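GTP binding regulator (Thermotoga maritima, PDB 1VR8) is of unknown function but has a fold similar to that of the Ran-binding protein Mog1p, and possibly acts as a GTP-binding regulator. Local coordinates at residues Y17-A22 with K48-V53. Residues are numbered along the deposited sequence; the frame is centred on the assembly and turned at random.
Sequences YSLDTA and KGKVAV
A surface salt bridge over a small apolar contact joins K50, on strand 45-56 of the antiparallel sheet, to D20 and L19 in the first turn of helix 19-24. The lysine suits this place because its long chain serves both partners: the methylenes lie against leucine, while the ammonium reaches on to the carboxylate. Beyond CG the chain is extended (chi3 -176°, chi4 -174°), which carries NZ away from the strand to D20. There NZ donates to OD1 of D20, the nearer oxygen; their 2.5 Å is shorter than usual and its exact value doubtful, while D20 OD2 lies 3.3 Å from K50 NZ. L19 has its CG anti to the backbone N (chi1 -180°), and its CD2 methyl packs at 3.7 Å from both CG and CD of K50. A branched apolar side chain fits here, since it can cover the lysine methylenes and also touch V65 of strand 59-67. S18 sets the start of the helix as N-cap: its OG accepts from T21 N at 3.1 Å in a nearly straight bond, occupying an amide that the first turn cannot pair internally. D20, as an acid near the helix N-terminus, probably also interacts favourably with the helix dipole. The contact thus ties the short helix to one face of the sheet, where K50 also meets E38 of strand 32-39 and I23 one turn further along the helix.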
# COMPACT_ATOMS: atom_id res chain seq x y z
N TYR A 17 4.31 14.75 0.42
CA TYR A 17 3.48 14.44 1.59
C TYR A 17 4.27 13.53 2.55
O TYR A 17 5.06 12.71 2.11
CB TYR A 17 2.26 13.69 1.12
CG TYR A 17 1.00 13.79 1.94
CD1 TYR A 17 0.17 14.91 1.85
CD2 TYR A 17 0.58 12.73 2.74
CE1 TYR A 17 -1.02 14.97 2.57
CE2 TYR A 17 -0.61 12.79 3.48
CZ TYR A 17 -1.40 13.91 3.38
OH TYR A 17 -2.60 13.95 4.10
N SER A 18 4.05 13.72 3.85
CA SER A 18 4.65 12.89 4.89
C SER A 18 4.17 11.45 4.85
O SER A 18 2.98 11.17 4.72
CB SER A 18 4.34 13.51 6.26
OG SER A 18 4.41 12.58 7.30
N LEU A 19 5.11 10.52 5.00
CA LEU A 19 4.75 9.12 5.11
C LEU A 19 3.81 8.88 6.30
O LEU A 19 2.82 8.13 6.20
CB LEU A 19 6.01 8.27 5.21
CG LEU A 19 5.75 6.76 5.32
CD1 LEU A 19 6.81 6.01 4.57
CD2 LEU A 19 5.74 6.33 6.76
N ASP A 20 4.11 9.50 7.43
CA ASP A 20 3.27 9.35 8.61
C ASP A 20 1.86 9.83 8.33
O ASP A 20 0.86 9.17 8.66
CB ASP A 20 3.87 10.11 9.78
CG ASP A 20 5.04 9.38 10.44
OD1 ASP A 20 5.38 8.25 10.03
OD2 ASP A 20 5.62 9.96 11.39
N THR A 21 1.75 11.00 7.71
CA THR A 21 0.43 11.55 7.45
C THR A 21 -0.32 10.68 6.45
O THR A 21 -1.52 10.50 6.57
CB THR A 21 0.51 13.04 7.01
OG1 THR A 21 1.35 13.75 7.93
CG2 THR A 21 -0.87 13.64 7.07
N ALA A 22 0.39 10.06 5.52
CA ALA A 22 -0.21 9.12 4.58
C ALA A 22 -0.90 7.93 5.29
O ALA A 22 -1.87 7.40 4.78
CB ALA A 22 0.80 8.61 3.64
N LYS A 48 12.48 0.19 3.52
CA LYS A 48 12.52 1.01 4.71
C LYS A 48 11.27 1.89 4.72
O LYS A 48 11.09 2.78 3.90
CB LYS A 48 13.83 1.79 4.78
CG LYS A 48 15.03 0.82 5.05
CD LYS A 48 16.34 1.54 5.30
CE LYS A 48 17.52 0.59 5.57
N GLY A 49 10.37 1.58 5.64
CA GLY A 49 9.05 2.19 5.68
C GLY A 49 8.37 1.98 7.03
O GLY A 49 9.04 1.93 8.07
N LYS A 50 7.05 1.87 6.99
CA LYS A 50 6.24 1.58 8.15
C LYS A 50 5.14 0.63 7.77
O LYS A 50 4.73 0.55 6.61
CB LYS A 50 5.65 2.85 8.77
CG LYS A 50 6.71 3.76 9.27
CD LYS A 50 6.16 4.88 10.15
CE LYS A 50 7.28 5.82 10.54
NZ LYS A 50 6.79 6.83 11.51
N VAL A 51 4.68 -0.12 8.76
CA VAL A 51 3.47 -0.91 8.65
C VAL A 51 2.47 -0.45 9.73
O VAL A 51 2.85 -0.26 10.90
CB VAL A 51 3.72 -2.42 8.75
CG1 VAL A 51 4.40 -2.79 10.04
CG2 VAL A 51 2.41 -3.20 8.62
N ALA A 52 1.23 -0.30 9.31
CA ALA A 52 0.11 0.07 10.16
C ALA A 52 -0.94 -0.99 10.11
O ALA A 52 -1.13 -1.66 9.06
CB ALA A 52 -0.46 1.41 9.68
N VAL A 53 -1.59 -1.23 11.25
CA VAL A 53 -2.73 -2.12 11.32
C VAL A 53 -3.99 -1.32 11.59
O VAL A 53 -4.04 -0.52 12.54
CB VAL A 53 -2.55 -3.19 12.42
CG1 VAL A 53 -3.74 -4.16 12.43
CG2 VAL A 53 -1.28 -3.97 12.23